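Local coordinates for protein Alpha/beta hydrolase (Legionella pneumophila subsp. pneumophila str. Philadelphia 1, PDB 4EZI) that is of unknown function but adopts the alpha/beta-hydrolase fold and may act as a hydrolase, possibly a lipase on triacylglycerols, at residues Y111-L119 against L137-A148; E125-Q133 against Y224-K233. All blocks are in the same frame, centred on the assembly; numbering follows the deposited sequence.

Contact 1: residues Y111-L119 against L137-A148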
loop_
_atom_site.group_PDB
_atom_site.type_symbol
_atom_site.label_atom_id
_atom_site.label_comp_id
_atom_site.label_asym_id
_atom_site.label_seq_id
_atom_site.Cartn_x
_atom_site.Cartn_y
_atom_site.Cartn_z
ATOM N N TYR A 111 -3.050 1.221 18.433
ATOM C CA TYR A 111 -1.921 1.873 17.812
ATOM C C TYR A 111 -2.331 3.211 17.226
ATOM O O TYR A 111 -3.458 3.388 16.741
ATOM C CB TYR A 111 -1.330 1.001 16.691
ATOM C CG TYR A 111 -0.919 -0.415 17.093
ATOM C CD1 TYR A 111 -0.423 -0.702 18.356
ATOM C CD2 TYR A 111 -1.023 -1.452 16.192
ATOM C CE1 TYR A 111 -0.030 -1.992 18.699
ATOM C CE2 TYR A 111 -0.648 -2.725 16.513
ATOM C CZ TYR A 111 -0.160 -3.008 17.774
ATOM O OH TYR A 111 0.222 -4.301 18.081
HETATM N N MSE A 112 -1.405 4.167 17.262
HETATM C CA MSE A 112 -1.528 5.365 16.458
HETATM C C MSE A 112 -1.399 4.972 15.002
HETATM O O MSE A 112 -0.364 4.430 14.612
HETATM C CB MSE A 112 -0.490 6.404 16.864
HETATM C CG MSE A 112 -0.595 7.674 15.991
HETATM SE SE MSE A 112 0.547 9.109 16.608
HETATM C CE MSE A 112 1.754 9.207 15.147
ATOM N N THR A 113 -2.467 5.166 14.228
ATOM C CA THR A 113 -2.601 4.607 12.895
ATOM C C THR A 113 -2.349 5.726 11.888
ATOM O O THR A 113 -3.028 6.762 11.892
ATOM C CB THR A 113 -3.978 3.915 12.756
ATOM O OG1 THR A 113 -4.091 2.905 13.769
ATOM C CG2 THR A 113 -4.165 3.300 11.395
ATOM N N VAL A 114 -1.339 5.530 11.041
ATOM C CA VAL A 114 -0.813 6.533 10.121
ATOM C C VAL A 114 -0.998 5.982 8.718
ATOM O O VAL A 114 -0.519 4.907 8.424
ATOM C CB VAL A 114 0.671 6.798 10.420
ATOM C CG1 VAL A 114 1.284 7.736 9.432
ATOM C CG2 VAL A 114 0.828 7.333 11.866
HETATM N N MSE A 115 -1.707 6.722 7.857
HETATM C CA MSE A 115 -2.146 6.208 6.569
HETATM C C MSE A 115 -1.899 7.242 5.479
HETATM O O MSE A 115 -2.673 8.195 5.336
HETATM C CB MSE A 115 -3.631 5.839 6.622
HETATM C CG MSE A 115 -3.969 4.903 7.753
HETATM SE SE MSE A 115 -5.832 4.372 7.755
HETATM C CE MSE A 115 -5.786 3.214 6.245
ATOM N N PRO A 116 -0.841 7.069 4.683
ATOM C CA PRO A 116 -0.614 8.019 3.586
ATOM C C PRO A 116 -1.675 7.868 2.491
ATOM O O PRO A 116 -2.113 6.752 2.210
ATOM C CB PRO A 116 0.754 7.629 3.038
ATOM C CG PRO A 116 0.895 6.167 3.399
ATOM C CD PRO A 116 0.222 6.041 4.741
ATOM N N ASP A 117 -2.005 8.962 1.810
ATOM C CA ASP A 117 -2.858 8.872 0.635
ATOM C C ASP A 117 -2.127 8.415 -0.618
ATOM O O ASP A 117 -2.738 7.827 -1.508
ATOM C CB ASP A 117 -3.542 10.220 0.327
ATOM C CG ASP A 117 -4.564 10.640 1.346
ATOM O OD1 ASP A 117 -5.058 9.804 2.131
ATOM O OD2 ASP A 117 -4.914 11.841 1.337
ATOM N N TYR A 118 -0.844 8.745 -0.685
ATOM C CA TYR A 118 0.068 8.617 -1.847
ATOM C C TYR A 118 -0.017 9.856 -2.752
ATOM O O TYR A 118 -0.992 10.605 -2.762
ATOM C CB TYR A 118 -0.163 7.395 -2.728
ATOM C CG TYR A 118 -0.096 6.045 -2.085
ATOM C CD1 TYR A 118 0.729 5.761 -1.025
ATOM C CD2 TYR A 118 -0.832 5.008 -2.627
ATOM C CE1 TYR A 118 0.787 4.481 -0.485
ATOM C CE2 TYR A 118 -0.753 3.733 -2.114
ATOM C CZ TYR A 118 0.052 3.453 -1.029
ATOM O OH TYR A 118 0.143 2.164 -0.526
ATOM N N LEU A 119 1.037 10.062 -3.521
ATOM C CA LEU A 119 1.069 11.126 -4.518
ATOM C C LEU A 119 -0.017 10.940 -5.562
ATOM O O LEU A 119 -0.397 9.818 -5.922
ATOM C CB LEU A 119 2.432 11.162 -5.197
ATOM C CG LEU A 119 3.627 11.437 -4.295
ATOM C CD1 LEU A 119 4.886 11.556 -5.164
ATOM C CD2 LEU A 119 3.434 12.665 -3.424
ATOM N N LEU A 137 6.580 5.692 -3.742
ATOM C CA LEU A 137 5.767 5.012 -2.731
ATOM C C LEU A 137 6.553 4.946 -1.413
ATOM O O LEU A 137 6.028 5.207 -0.335
ATOM C CB LEU A 137 5.338 3.630 -3.190
ATOM C CG LEU A 137 4.227 3.584 -4.241
ATOM C CD1 LEU A 137 4.015 2.174 -4.767
ATOM C CD2 LEU A 137 2.906 4.188 -3.720
ATOM N N ALA A 138 7.846 4.656 -1.505
ATOM C CA ALA A 138 8.685 4.566 -0.306
ATOM C C ALA A 138 8.846 5.942 0.345
ATOM O O ALA A 138 8.597 6.116 1.547
ATOM C CB ALA A 138 10.060 3.963 -0.667
ATOM N N SER A 139 9.260 6.945 -0.422
ATOM C CA SER A 139 9.546 8.233 0.183
ATOM C C SER A 139 8.281 8.915 0.689
ATOM O O SER A 139 8.285 9.511 1.771
ATOM C CB SER A 139 10.285 9.159 -0.812
ATOM O OG SER A 139 9.585 9.329 -2.021
ATOM N N SER A 140 7.169 8.824 -0.050
ATOM C CA SER A 140 5.941 9.447 0.388
ATOM C C SER A 140 5.428 8.803 1.683
ATOM O O SER A 140 4.867 9.498 2.531
ATOM C CB SER A 140 4.857 9.441 -0.700
ATOM O OG SER A 140 4.405 8.132 -0.983
ATOM N N SER A 141 5.640 7.501 1.844
ATOM C CA SER A 141 5.177 6.817 3.035
ATOM C C SER A 141 6.084 7.146 4.239
ATOM O O SER A 141 5.593 7.362 5.352
ATOM C CB SER A 141 5.123 5.320 2.765
ATOM O OG SER A 141 4.166 4.987 1.781
ATOM N N ILE A 142 7.392 7.200 4.021
ATOM C CA ILE A 142 8.313 7.581 5.108
ATOM C C ILE A 142 8.063 9.016 5.571
ATOM O O ILE A 142 8.010 9.312 6.768
ATOM C CB ILE A 142 9.770 7.378 4.691
ATOM C CG1 ILE A 142 10.046 5.886 4.540
ATOM C CG2 ILE A 142 10.703 8.059 5.704
ATOM C CD1 ILE A 142 11.409 5.551 3.929
ATOM N N ASP A 143 7.914 9.914 4.607
ATOM C CA ASP A 143 7.695 11.323 4.956
ATOM C C ASP A 143 6.369 11.527 5.699
ATOM O O ASP A 143 6.290 12.355 6.601
ATOM C CB ASP A 143 7.806 12.203 3.721
ATOM C CG ASP A 143 9.243 12.280 3.188
ATOM O OD1 ASP A 143 10.185 12.019 3.969
ATOM O OD2 ASP A 143 9.408 12.637 1.991
HETATM N N MSE A 144 5.347 10.761 5.325
HETATM C CA MSE A 144 4.081 10.762 6.073
HETATM C C MSE A 144 4.306 10.350 7.532
HETATM O O MSE A 144 3.797 10.970 8.449
HETATM C CB MSE A 144 3.085 9.816 5.398
HETATM C CG MSE A 144 1.796 9.617 6.176
HETATM SE SE MSE A 144 0.609 11.121 6.057
HETATM C CE MSE A 144 -0.513 10.604 7.533
ATOM N N LEU A 145 5.083 9.302 7.740
ATOM C CA LEU A 145 5.375 8.814 9.078
ATOM C C LEU A 145 6.061 9.895 9.895
ATOM O O LEU A 145 5.677 10.159 11.047
ATOM C CB LEU A 145 6.215 7.535 9.002
ATOM C CG LEU A 145 6.732 7.005 10.341
ATOM C CD1 LEU A 145 5.594 6.626 11.288
ATOM C CD2 LEU A 145 7.697 5.834 10.071
ATOM N N PHE A 146 7.077 10.530 9.324
ATOM C CA PHE A 146 7.788 11.583 10.051
ATOM C C PHE A 146 6.857 12.743 10.386
ATOM O O PHE A 146 6.901 13.298 11.489
ATOM C CB PHE A 146 8.994 12.087 9.262
ATOM C CG PHE A 146 10.086 11.068 9.091
ATOM C CD1 PHE A 146 10.263 10.043 9.995
ATOM C CD2 PHE A 146 10.949 11.149 8.023
ATOM C CE1 PHE A 146 11.283 9.113 9.820
ATOM C CE2 PHE A 146 11.967 10.242 7.854
ATOM C CZ PHE A 146 12.136 9.228 8.744
ATOM N N ALA A 147 6.025 13.132 9.424
ATOM C CA ALA A 147 5.058 14.218 9.668
ATOM C C ALA A 147 4.069 13.853 10.768
ATOM O O ALA A 147 3.712 14.722 11.577
ATOM C CB ALA A 147 4.329 14.565 8.358
ATOM N N ALA A 148 3.651 12.596 10.813
ATOM C CA ALA A 148 2.750 12.149 11.849
ATOM C C ALA A 148 3.394 12.194 13.228
ATOM O O ALA A 148 2.761 12.558 14.220
ATOM C CB ALA A 148 2.255 10.745 11.552
HETATM O O HOH W 1 2.997 8.004 -3.504
#
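Strand 112-116, with V114 facing L145 and P116 facing S141, runs roughly antiparallel to segment 137-148 of helix 134-154, the axes of the two segments approaching to 8.2 Å at 141°. This is the strand-to-helix packing of the alpha/beta-hydrolase fold, in which the helix following the strand covers one face of the central sheet. The CB atoms of M112, V114 and P116 point to the helix. V114 meets it with both methyls: CG2 lies 3.7 Å from A148 CB, while CG1 touches A148 CB and the M144 side chain, which runs alongside in the reverse sense. M144 bends at chi2 (75°), carrying CE to V114 CG1 and the carbonyl oxygen of M115, while its CG sits 3.9 Å from P116 CB. M144 also touches I46 and Y48 of strand 41-51. Beyond the strand, a water accepts from L119 N and donates to S140 OG, which is also hydrogen-bonded to T136 O. S141 OG folds back to its own helix, giving L137 O a second donor beside S141 N. The Y118 hydroxyl bonds H81 O and S174 OG, and L137 CD2 stands over the ring's centre in a CH-pi contact, 3.7 Å from the centroid and 5° off the normal.

Contact 2: residues E125-Q133 against Y224-K233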
loop_
_atom_site.group_PDB
_atom_site.type_symbol
_atom_site.label_atom_id
_atom_site.label_comp_id
_atom_site.label_asym_id
_atom_site.label_seq_id
_atom_site.Cartn_x
_atom_site.Cartn_y
_atom_site.Cartn_z
ATOM N N GLU A 125 -1.300 17.835 -5.388
ATOM C CA GLU A 125 -1.589 18.544 -6.620
ATOM C C GLU A 125 -1.134 17.814 -7.886
ATOM O O GLU A 125 -1.566 18.182 -8.973
ATOM C CB GLU A 125 -0.978 19.945 -6.575
ATOM C CG GLU A 125 0.507 19.953 -6.707
ATOM C CD GLU A 125 1.092 21.347 -6.880
ATOM O OE1 GLU A 125 0.400 22.248 -7.412
ATOM O OE2 GLU A 125 2.268 21.527 -6.510
ATOM N N LEU A 126 -0.265 16.806 -7.775
ATOM C CA LEU A 126 0.074 16.034 -8.964
ATOM C C LEU A 126 -1.205 15.403 -9.488
ATOM O O LEU A 126 -2.057 14.944 -8.719
ATOM C CB LEU A 126 1.131 14.968 -8.683
ATOM C CG LEU A 126 2.478 15.460 -8.169
ATOM C CD1 LEU A 126 3.389 14.330 -7.708
ATOM C CD2 LEU A 126 3.190 16.309 -9.202
ATOM N N THR A 127 -1.330 15.360 -10.807
ATOM C CA THR A 127 -2.594 14.999 -11.428
ATOM C C THR A 127 -2.848 13.496 -11.511
ATOM O O THR A 127 -3.957 13.087 -11.740
ATOM C CB THR A 127 -2.728 15.620 -12.829
ATOM O OG1 THR A 127 -1.660 15.158 -13.643
ATOM C CG2 THR A 127 -2.702 17.140 -12.742
ATOM N N LEU A 128 -1.809 12.695 -11.317
ATOM C CA LEU A 128 -1.887 11.243 -11.541
ATOM C C LEU A 128 -1.048 10.542 -10.487
ATOM O O LEU A 128 0.078 10.933 -10.212
ATOM C CB LEU A 128 -1.333 10.906 -12.931
ATOM C CG LEU A 128 -1.403 9.450 -13.353
ATOM C CD1 LEU A 128 -2.830 8.921 -13.371
ATOM C CD2 LEU A 128 -0.753 9.344 -14.741
ATOM N N HIS A 129 -1.588 9.495 -9.878
ATOM C CA HIS A 129 -0.811 8.698 -8.945
ATOM C C HIS A 129 0.314 7.964 -9.674
ATOM O O HIS A 129 0.041 7.319 -10.671
ATOM C CB HIS A 129 -1.768 7.683 -8.306
ATOM C CG HIS A 129 -1.109 6.697 -7.410
ATOM N ND1 HIS A 129 -0.310 7.050 -6.349
ATOM C CD2 HIS A 129 -1.078 5.338 -7.472
ATOM C CE1 HIS A 129 0.185 5.942 -5.803
ATOM N NE2 HIS A 129 -0.277 4.889 -6.453
ATOM N N PRO A 130 1.568 8.040 -9.156
ATOM C CA PRO A 130 2.670 7.202 -9.673
ATOM C C PRO A 130 2.516 5.783 -9.119
ATOM O O PRO A 130 2.867 5.486 -7.988
ATOM C CB PRO A 130 3.940 7.913 -9.153
ATOM C CG PRO A 130 3.452 9.229 -8.585
ATOM C CD PRO A 130 2.060 8.971 -8.130
ATOM N N TYR A 131 1.947 4.914 -9.938
ATOM C CA TYR A 131 1.354 3.656 -9.499
ATOM C C TYR A 131 2.390 2.541 -9.472
ATOM O O TYR A 131 3.049 2.234 -10.473
ATOM C CB TYR A 131 0.208 3.312 -10.438
ATOM C CG TYR A 131 -0.531 2.046 -10.104
ATOM C CD1 TYR A 131 -1.048 1.795 -8.831
ATOM C CD2 TYR A 131 -0.724 1.077 -11.053
ATOM C CE1 TYR A 131 -1.755 0.646 -8.539
ATOM C CE2 TYR A 131 -1.442 -0.071 -10.794
ATOM C CZ TYR A 131 -1.938 -0.292 -9.540
ATOM O OH TYR A 131 -2.622 -1.463 -9.321
ATOM N N VAL A 132 2.563 1.912 -8.320
ATOM C CA VAL A 132 3.571 0.842 -8.165
ATOM C C VAL A 132 4.947 1.345 -8.638
ATOM O O VAL A 132 5.699 0.597 -9.248
ATOM C CB VAL A 132 3.166 -0.527 -8.815
ATOM C CG1 VAL A 132 3.908 -1.665 -8.084
ATOM C CG2 VAL A 132 1.665 -0.748 -8.760
ATOM N N GLN A 133 5.262 2.590 -8.268
ATOM C CA GLN A 133 6.578 3.192 -8.484
ATOM C C GLN A 133 7.298 3.243 -7.145
ATOM O O GLN A 133 6.923 4.003 -6.241
ATOM C CB GLN A 133 6.458 4.558 -9.155
ATOM C CG GLN A 133 5.920 4.444 -10.598
ATOM C CD GLN A 133 5.810 5.769 -11.342
ATOM O OE1 GLN A 133 6.572 6.702 -11.081
ATOM N NE2 GLN A 133 4.853 5.866 -12.261
ATOM N N TYR A 224 -3.442 1.344 -15.648
ATOM C CA TYR A 224 -2.972 2.343 -14.682
ATOM C C TYR A 224 -1.450 2.379 -14.640
ATOM O O TYR A 224 -0.808 3.433 -14.652
ATOM C CB TYR A 224 -3.560 1.993 -13.312
ATOM C CG TYR A 224 -3.626 3.025 -12.204
ATOM C CD1 TYR A 224 -3.359 4.370 -12.398
ATOM C CD2 TYR A 224 -4.062 2.639 -10.955
ATOM C CE1 TYR A 224 -3.570 5.291 -11.386
ATOM C CE2 TYR A 224 -4.282 3.573 -9.929
ATOM C CZ TYR A 224 -4.025 4.887 -10.145
ATOM O OH TYR A 224 -4.266 5.811 -9.159
ATOM N N PHE A 225 -0.838 1.195 -14.583
ATOM C CA PHE A 225 0.584 1.111 -14.426
ATOM C C PHE A 225 1.340 1.732 -15.600
ATOM O O PHE A 225 2.215 2.564 -15.420
ATOM C CB PHE A 225 1.037 -0.356 -14.223
ATOM C CG PHE A 225 2.521 -0.480 -14.022
ATOM C CD1 PHE A 225 3.089 -0.139 -12.806
ATOM C CD2 PHE A 225 3.361 -0.848 -15.055
ATOM C CE1 PHE A 225 4.439 -0.162 -12.606
ATOM C CE2 PHE A 225 4.732 -0.876 -14.849
ATOM C CZ PHE A 225 5.263 -0.537 -13.624
ATOM N N PHE A 226 1.016 1.303 -16.811
ATOM C CA PHE A 226 1.746 1.811 -17.964
ATOM C C PHE A 226 1.384 3.245 -18.306
ATOM O O PHE A 226 2.234 4.010 -18.765
ATOM C CB PHE A 226 1.645 0.854 -19.163
ATOM C CG PHE A 226 2.419 -0.417 -18.952
ATOM C CD1 PHE A 226 3.803 -0.396 -18.954
ATOM C CD2 PHE A 226 1.777 -1.592 -18.717
ATOM C CE1 PHE A 226 4.541 -1.561 -18.734
ATOM C CE2 PHE A 226 2.501 -2.764 -18.505
ATOM C CZ PHE A 226 3.875 -2.745 -18.501
ATOM N N TYR A 227 0.129 3.652 -18.068
ATOM C CA TYR A 227 -0.231 5.052 -18.278
ATOM C C TYR A 227 0.575 5.956 -17.338
ATOM O O TYR A 227 1.157 6.972 -17.749
ATOM C CB TYR A 227 -1.741 5.250 -18.119
ATOM C CG TYR A 227 -2.163 6.685 -18.211
ATOM C CD1 TYR A 227 -1.869 7.455 -19.316
ATOM C CD2 TYR A 227 -2.833 7.296 -17.179
ATOM C CE1 TYR A 227 -2.234 8.797 -19.400
ATOM C CE2 TYR A 227 -3.203 8.629 -17.245
ATOM C CZ TYR A 227 -2.884 9.386 -18.356
ATOM O OH TYR A 227 -3.249 10.722 -18.432
ATOM N N SER A 228 0.635 5.571 -16.068
ATOM C CA SER A 228 1.349 6.352 -15.072
ATOM C C SER A 228 2.859 6.325 -15.311
ATOM O O SER A 228 3.534 7.352 -15.184
ATOM C CB SER A 228 0.993 5.801 -13.680
ATOM O OG SER A 228 1.679 6.531 -12.670
ATOM N N LEU A 229 3.411 5.158 -15.650
ATOM C CA LEU A 229 4.845 5.088 -15.870
ATOM C C LEU A 229 5.271 5.910 -17.087
ATOM O O LEU A 229 6.274 6.625 -17.037
ATOM C CB LEU A 229 5.330 3.640 -15.970
ATOM C CG LEU A 229 6.832 3.452 -15.752
ATOM C CD1 LEU A 229 7.237 3.789 -14.301
ATOM C CD2 LEU A 229 7.223 2.026 -16.079
ATOM N N GLN A 230 4.534 5.792 -18.186
ATOM C CA GLN A 230 4.869 6.583 -19.364
ATOM C C GLN A 230 4.688 8.072 -19.060
ATOM O O GLN A 230 5.500 8.891 -19.505
ATOM C CB GLN A 230 4.017 6.151 -20.559
ATOM C CG GLN A 230 4.219 6.986 -21.809
ATOM C CD GLN A 230 5.617 6.875 -22.414
ATOM O OE1 GLN A 230 6.396 5.998 -22.064
ATOM N NE2 GLN A 230 5.941 7.797 -23.326
ATOM N N THR A 231 3.645 8.446 -18.329
ATOM C CA THR A 231 3.435 9.854 -17.948
ATOM C C THR A 231 4.638 10.439 -17.225
ATOM O O THR A 231 5.131 11.510 -17.586
ATOM C CB THR A 231 2.168 10.019 -17.082
ATOM O OG1 THR A 231 1.011 9.717 -17.868
ATOM C CG2 THR A 231 2.056 11.430 -16.503
ATOM N N TYR A 232 5.144 9.714 -16.233
ATOM C CA TYR A 232 6.201 10.266 -15.385
ATOM C C TYR A 232 7.608 10.035 -15.928
ATOM O O TYR A 232 8.486 10.849 -15.669
ATOM C CB TYR A 232 6.100 9.712 -13.953
ATOM C CG TYR A 232 4.991 10.386 -13.185
ATOM C CD1 TYR A 232 5.140 11.712 -12.809
ATOM C CD2 TYR A 232 3.795 9.738 -12.868
ATOM C CE1 TYR A 232 4.131 12.385 -12.154
ATOM C CE2 TYR A 232 2.790 10.418 -12.186
ATOM C CZ TYR A 232 2.982 11.736 -11.811
ATOM O OH TYR A 232 2.023 12.458 -11.142
ATOM N N LYS A 233 7.819 8.959 -16.673
ATOM C CA LYS A 233 9.183 8.534 -17.068
ATOM C C LYS A 233 9.438 8.503 -18.571
ATOM O O LYS A 233 10.588 8.470 -18.989
ATOM C CB LYS A 233 9.504 7.167 -16.481
ATOM C CG LYS A 233 9.348 7.085 -14.984
ATOM C CD LYS A 233 10.254 8.083 -14.231
ATOM C CE LYS A 233 10.095 7.991 -12.711
ATOM N NZ LYS A 233 10.778 9.134 -12.035
HETATM O O HOH W 2 1.206 14.314 -13.194
HETATM O O HOH W 3 -4.365 8.955 -10.135
HETATM O O HOH W 4 3.254 3.499 -12.859
#
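Two hydroxyls of helix 218-233 donate to successive carbonyls of the loop: Y232 OH to L128 O at 2.6 Å and S228 OG to H129 O at 2.7 Å. The tyrosine bond lies in the carbonyl plane, on a lone pair, whereas the serine comes in tilted 16° from its plane. With OG anti to the backbone N (chi1 180°), S228 projects from the helix to the start of the P130-Q133 type II turn. Three waters extend this polar seam. One links Y232 OH to T127 OG1, another joins H129 N to Y224 OH, and a third donates to Y131 O and F225 O while accepting from Q133 NE2. Y224 OH also bonds R84 O, and its oxygen presses on H129 CB at 3.2 Å.

Around these bonds the packing is largely aromatic. The Y131 and Y224 rings form an offset stack, centroids 4.2 Å apart and planes at 19°; V132 CG2 covers the opposite face of Y131, and the backbone of F225 lies at its edge. The H129 ring meets Y224 obliquely, its rotation held by hydrogen bonds at both nitrogens, ND1 to L119 O and NE2 to E170. L128 reaches into the helix surface, CD2 lying 3.6 Å from Y227 CE2 and also touching T231. P130 CG rests obliquely against the Y232 ring, and L229 CD1 packs on the amide end of Q133. Y131 OH bonds T83 and, weakly, a PEG molecule probably taken from the crystallisation liquor. The helix belongs to the largely helical insertion between strands 193-197 and 310-314, so the contact has the character of a cap-to-core interface of an alpha/beta hydrolase, here close to the putative catalytic centre.

In the fold
Contacts 1 and 2, with centres 19 Å apart, are continuous in the chain, since the loop of contact 2 joins the strand of contact 1 to its helix. They meet directly through the H129 ND1 bond to L119 O (2.8 Å), and more broadly by packing: Y118 CB lies 3.4 Å from H129 CE1, and L137 CD1 is 3.7 Å from V132 CA. Contact 1 belongs to the core of the sheet, whereas contact 2 joins that core to helix 218-233. Both lie close to a putative Ser-His-Asp site: Y118 touches residues of the presumed nucleophile elbow, and Y131 lies near, without touching, the elbow and the triad. The bound PEG is about 3 Å from the Y131 side chain and about 8 Å from that of L137.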